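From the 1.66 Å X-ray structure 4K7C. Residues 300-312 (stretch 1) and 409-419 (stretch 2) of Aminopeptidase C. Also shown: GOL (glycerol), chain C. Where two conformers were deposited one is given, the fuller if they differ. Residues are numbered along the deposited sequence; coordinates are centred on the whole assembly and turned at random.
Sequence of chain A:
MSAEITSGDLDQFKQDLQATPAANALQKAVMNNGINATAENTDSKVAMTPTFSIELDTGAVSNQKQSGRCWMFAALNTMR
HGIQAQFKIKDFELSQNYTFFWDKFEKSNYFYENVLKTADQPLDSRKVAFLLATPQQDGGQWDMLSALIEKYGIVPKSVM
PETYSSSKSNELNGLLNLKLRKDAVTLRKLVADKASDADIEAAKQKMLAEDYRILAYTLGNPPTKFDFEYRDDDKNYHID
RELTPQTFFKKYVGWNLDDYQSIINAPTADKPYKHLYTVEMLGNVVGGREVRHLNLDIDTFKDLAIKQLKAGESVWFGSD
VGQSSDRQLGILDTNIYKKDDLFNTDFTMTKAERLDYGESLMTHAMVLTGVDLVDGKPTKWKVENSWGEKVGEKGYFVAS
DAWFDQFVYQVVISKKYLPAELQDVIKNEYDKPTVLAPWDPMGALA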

# COMPACT_ATOMS: atom_id res chain seq x y z
N THR A 300 -0.02 11.41 -48.78
CA THR A 300 -1.35 12.06 -48.99
C THR A 300 -2.17 11.94 -47.69
O THR A 300 -2.73 12.91 -47.18
CB THR A 300 -2.12 11.36 -50.12
OG1 THR A 300 -1.36 11.32 -51.38
CG2 THR A 300 -3.46 12.03 -50.37
N PHE A 301 -2.10 10.75 -47.09
CA PHE A 301 -2.79 10.44 -45.81
C PHE A 301 -2.31 11.45 -44.78
O PHE A 301 -3.12 12.10 -44.08
CB PHE A 301 -2.37 8.96 -45.49
CG PHE A 301 -2.94 8.35 -44.27
CD1 PHE A 301 -3.87 7.31 -44.38
CD2 PHE A 301 -2.39 8.63 -43.02
CE1 PHE A 301 -4.33 6.63 -43.28
CE2 PHE A 301 -2.88 7.99 -41.90
CZ PHE A 301 -3.82 6.96 -42.00
N LYS A 302 -0.98 11.52 -44.61
CA LYS A 302 -0.43 12.44 -43.60
C LYS A 302 -0.71 13.92 -43.90
O LYS A 302 -0.97 14.73 -43.00
CB LYS A 302 1.09 12.22 -43.47
CG LYS A 302 1.45 11.03 -42.65
CD LYS A 302 2.86 10.47 -42.92
CE LYS A 302 3.92 11.42 -42.48
NZ LYS A 302 5.30 11.03 -42.83
N ASP A 303 -0.59 14.31 -45.18
CA ASP A 303 -0.90 15.73 -45.54
C ASP A 303 -2.32 16.14 -45.22
O ASP A 303 -2.52 17.23 -44.75
CB ASP A 303 -0.66 15.96 -47.01
CG ASP A 303 0.84 16.03 -47.34
OD1 ASP A 303 1.69 16.23 -46.43
OD2 ASP A 303 1.14 15.92 -48.55
N LEU A 304 -3.29 15.23 -45.39
CA LEU A 304 -4.67 15.47 -44.94
C LEU A 304 -4.82 15.64 -43.47
O LEU A 304 -5.49 16.55 -43.01
CB LEU A 304 -5.60 14.33 -45.38
CG LEU A 304 -5.73 14.13 -46.90
CD1 LEU A 304 -6.39 12.87 -47.23
CD2 LEU A 304 -6.47 15.27 -47.58
N ALA A 305 -4.14 14.78 -42.68
CA ALA A 305 -4.15 14.97 -41.25
C ALA A 305 -3.62 16.30 -40.81
O ALA A 305 -4.21 16.94 -39.94
CB ALA A 305 -3.42 13.82 -40.52
N ILE A 306 -2.45 16.71 -41.35
CA ILE A 306 -1.90 18.00 -41.07
C ILE A 306 -2.81 19.21 -41.43
O ILE A 306 -2.94 20.13 -40.69
CB ILE A 306 -0.52 18.10 -41.77
CG1 ILE A 306 0.44 17.13 -41.13
CG2 ILE A 306 0.06 19.49 -41.65
CD1 ILE A 306 1.70 16.82 -41.97
N LYS A 307 -3.44 19.12 -42.59
CA LYS A 307 -4.40 20.12 -43.06
C LYS A 307 -5.56 20.29 -42.05
O LYS A 307 -5.93 21.40 -41.61
CB LYS A 307 -4.89 19.69 -44.45
CG LYS A 307 -5.64 20.78 -45.14
CD LYS A 307 -5.99 20.37 -46.56
CE LYS A 307 -6.58 21.55 -47.33
NZ LYS A 307 -7.12 21.01 -48.59
N GLN A 308 -6.08 19.17 -41.58
CA GLN A 308 -7.16 19.18 -40.61
C GLN A 308 -6.68 19.78 -39.25
O GLN A 308 -7.34 20.65 -38.64
CB GLN A 308 -7.77 17.76 -40.49
CG GLN A 308 -8.99 17.69 -39.61
CD GLN A 308 -9.92 16.55 -39.94
OE1 GLN A 308 -10.27 16.34 -41.11
NE2 GLN A 308 -10.34 15.81 -38.91
N LEU A 309 -5.52 19.33 -38.78
CA LEU A 309 -4.92 19.96 -37.58
C LEU A 309 -4.70 21.47 -37.71
O LEU A 309 -4.99 22.23 -36.79
CB LEU A 309 -3.60 19.21 -37.17
CG LEU A 309 -3.87 17.76 -36.71
CD1 LEU A 309 -2.54 17.04 -36.55
CD2 LEU A 309 -4.64 17.73 -35.38
N LYS A 310 -4.23 21.92 -38.87
CA LYS A 310 -3.89 23.32 -39.07
C LYS A 310 -5.18 24.17 -39.09
O LYS A 310 -5.18 25.34 -38.72
CB LYS A 310 -3.10 23.49 -40.35
CG LYS A 310 -1.63 23.17 -40.27
CD LYS A 310 -1.03 23.44 -41.65
CE LYS A 310 0.46 23.49 -41.58
NZ LYS A 310 1.00 23.54 -42.96
N ALA A 311 -6.31 23.53 -39.44
CA ALA A 311 -7.62 24.13 -39.33
C ALA A 311 -8.24 24.13 -37.96
O ALA A 311 -9.32 24.63 -37.80
CB ALA A 311 -8.56 23.45 -40.31
N GLY A 312 -7.59 23.52 -36.96
CA GLY A 312 -8.05 23.56 -35.59
C GLY A 312 -8.93 22.37 -35.23
O GLY A 312 -9.60 22.36 -34.21
N TYR A 409 -2.74 3.16 -39.42
CA TYR A 409 -3.47 2.59 -40.53
C TYR A 409 -4.72 3.36 -40.96
O TYR A 409 -5.14 3.16 -42.09
CB TYR A 409 -3.87 1.19 -40.28
CG TYR A 409 -2.69 0.24 -39.98
CD1 TYR A 409 -1.95 -0.27 -40.99
CD2 TYR A 409 -2.38 -0.15 -38.67
CE1 TYR A 409 -0.85 -1.09 -40.79
CE2 TYR A 409 -1.31 -1.04 -38.46
CZ TYR A 409 -0.56 -1.52 -39.52
OH TYR A 409 0.50 -2.37 -39.31
N GLN A 410 -5.24 4.24 -40.10
CA GLN A 410 -6.49 4.93 -40.40
C GLN A 410 -6.55 6.31 -39.80
O GLN A 410 -6.07 6.51 -38.68
CB GLN A 410 -7.63 4.16 -39.79
CG GLN A 410 -7.85 2.77 -40.28
CD GLN A 410 -9.10 2.24 -39.64
OE1 GLN A 410 -9.56 1.10 -39.89
NE2 GLN A 410 -9.64 3.06 -38.76
N VAL A 411 -7.11 7.26 -40.56
CA VAL A 411 -7.44 8.58 -40.04
C VAL A 411 -8.86 8.90 -40.60
O VAL A 411 -9.25 8.33 -41.62
CB VAL A 411 -6.52 9.74 -40.45
CG1 VAL A 411 -5.22 9.70 -39.66
CG2 VAL A 411 -6.23 9.71 -41.95
N VAL A 412 -9.64 9.65 -39.83
CA VAL A 412 -10.92 10.12 -40.28
C VAL A 412 -10.79 11.60 -40.60
O VAL A 412 -10.46 12.44 -39.75
CB VAL A 412 -12.04 9.83 -39.28
CG1 VAL A 412 -13.36 10.40 -39.74
CG2 VAL A 412 -12.20 8.36 -39.05
N ILE A 413 -11.02 11.93 -41.89
CA ILE A 413 -10.86 13.29 -42.40
C ILE A 413 -12.19 13.90 -42.94
O ILE A 413 -12.94 13.15 -43.56
CB ILE A 413 -9.80 13.27 -43.51
CG1 ILE A 413 -8.42 12.77 -42.91
CG2 ILE A 413 -9.63 14.62 -44.11
CD1 ILE A 413 -7.80 13.70 -41.93
N SER A 414 -12.44 15.19 -42.67
CA SER A 414 -13.59 15.88 -43.30
C SER A 414 -13.34 15.98 -44.78
O SER A 414 -12.27 16.38 -45.23
CB SER A 414 -13.94 17.26 -42.79
OG SER A 414 -13.88 17.36 -41.42
N LYS A 415 -14.34 15.51 -45.51
CA LYS A 415 -14.35 15.43 -46.98
C LYS A 415 -13.92 16.74 -47.67
O LYS A 415 -13.30 16.71 -48.75
CB LYS A 415 -15.72 14.94 -47.46
CG LYS A 415 -15.97 13.45 -47.29
CD LYS A 415 -17.42 13.10 -47.66
CE LYS A 415 -17.68 11.69 -47.41
NZ LYS A 415 -19.10 11.32 -47.64
N LYS A 416 -14.25 17.87 -47.05
CA LYS A 416 -13.89 19.14 -47.61
C LYS A 416 -12.38 19.39 -47.75
O LYS A 416 -11.97 20.30 -48.44
CB LYS A 416 -14.46 20.25 -46.76
CG LYS A 416 -13.85 20.37 -45.40
CD LYS A 416 -14.73 21.29 -44.59
CE LYS A 416 -14.09 21.64 -43.29
NZ LYS A 416 -14.84 22.84 -42.78
N TYR A 417 -11.54 18.61 -47.05
CA TYR A 417 -10.09 18.76 -47.15
C TYR A 417 -9.57 17.93 -48.27
O TYR A 417 -8.40 18.06 -48.61
CB TYR A 417 -9.43 18.29 -45.83
CG TYR A 417 -9.81 19.12 -44.68
CD1 TYR A 417 -9.59 20.53 -44.70
CD2 TYR A 417 -10.38 18.56 -43.56
CE1 TYR A 417 -9.95 21.31 -43.62
CE2 TYR A 417 -10.77 19.33 -42.50
CZ TYR A 417 -10.55 20.70 -42.53
OH TYR A 417 -10.95 21.47 -41.48
N LEU A 418 -10.42 17.06 -48.85
CA LEU A 418 -10.02 16.14 -49.92
C LEU A 418 -10.03 16.83 -51.30
O LEU A 418 -10.96 17.54 -51.60
CB LEU A 418 -10.98 14.99 -50.01
CG LEU A 418 -11.09 13.94 -48.91
CD1 LEU A 418 -12.01 12.78 -49.32
CD2 LEU A 418 -9.73 13.40 -48.70
N PRO A 419 -9.05 16.52 -52.18
CA PRO A 419 -9.06 16.96 -53.57
C PRO A 419 -10.32 16.46 -54.25
O PRO A 419 -10.88 15.42 -53.89
CB PRO A 419 -7.83 16.24 -54.17
CG PRO A 419 -6.92 16.02 -53.02
CD PRO A 419 -7.86 15.68 -51.89
C1 GOL C . -14.04 14.87 -36.44
O1 GOL C . -14.29 16.20 -36.91
C2 GOL C . -13.37 13.98 -37.49
O2 GOL C . -12.63 14.70 -38.50
C3 GOL C . -12.63 12.83 -36.82
O3 GOL C . -11.29 12.59 -37.21
O HOH W 1 -5.95 18.40 -49.70

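Stretch 2 continues as a strand through Ser414, then turns through a short 3-10 segment to Tyr417. It packs against the helix of stretch 1, crossing it at 55°, with the axes 8.8 Å apart at their closest. Together the two stretches bury 677 Å².

Tyr409 and Gln410 point their CA-to-CB bonds away from the helix, so they meet it mainly through backbone. The ring of Phe301 reaches them there: its CE1 lies 3.8 Å from Tyr409 O, and its CZ lies 3.6 Å from Gln410 C.

Val411 points toward the helix. Its CG2 sits over one face of the Phe301 ring, 3.7 Å from the ring centroid and 14° off the normal, a CH-pi contact. Phe301 leaves the helix sideways, and its t rotamer brings the flat ring to this methyl.

Val412 points away again, and its carbonyl faces a bound glycerol, probably from the crystallisation liquor, which bridges it to the helix. Gln308 NE2 donates to glycerol O2 at 2.6 Å, and glycerol O3 donates to Val412 O at 2.7 Å.

Ile413 points toward the helix beside Leu304 and Ala305. Its CG1 is 4.1 Å from Leu304 CB, and its CD1 is 3.9 Å from Ala305 N, so this methyl rests against the helix backbone.

Ser414 closes the strand and supplies the best-defined polar link. Its backbone N donates to Gln308 OE1 at 2.9 Å, with an angle of 162°. Gln308 extends with chi1 and chi2 both t, long enough for its amide to reach the strand backbone. Gln308 is buried, and Ser414 N satisfies its OE1.

Lys415 and Lys416 make no contact with the helix. Ser414 O accepts from Tyr417 N at 3.0 Å, within the turn that leads to Tyr417.

Tyr417 has the largest area covered by the other stretch. It points toward the helix, and Gln308 CA lies over one face of its ring. Its OH comes within 3.3 Å of Ala311 CB, near the helix end. Leu304 CD2 packs 3.5 Å from Tyr417 O. Tyr417 O also accepts a hydrogen bond from Lys307 NZ at 3.2 Å. Water 1 reinforces this link, accepting from Lys307 NZ at 3.1 Å and donating to Tyr417 O at 2.7 Å. Lys307 is exposed and fully extended, which suits an amine working at the solvent edge.

Leu418 starts away from the helix, but its end returns. Its CD2 meets Leu304 CD1 at 3.7 Å, adding to the buried apolar packing.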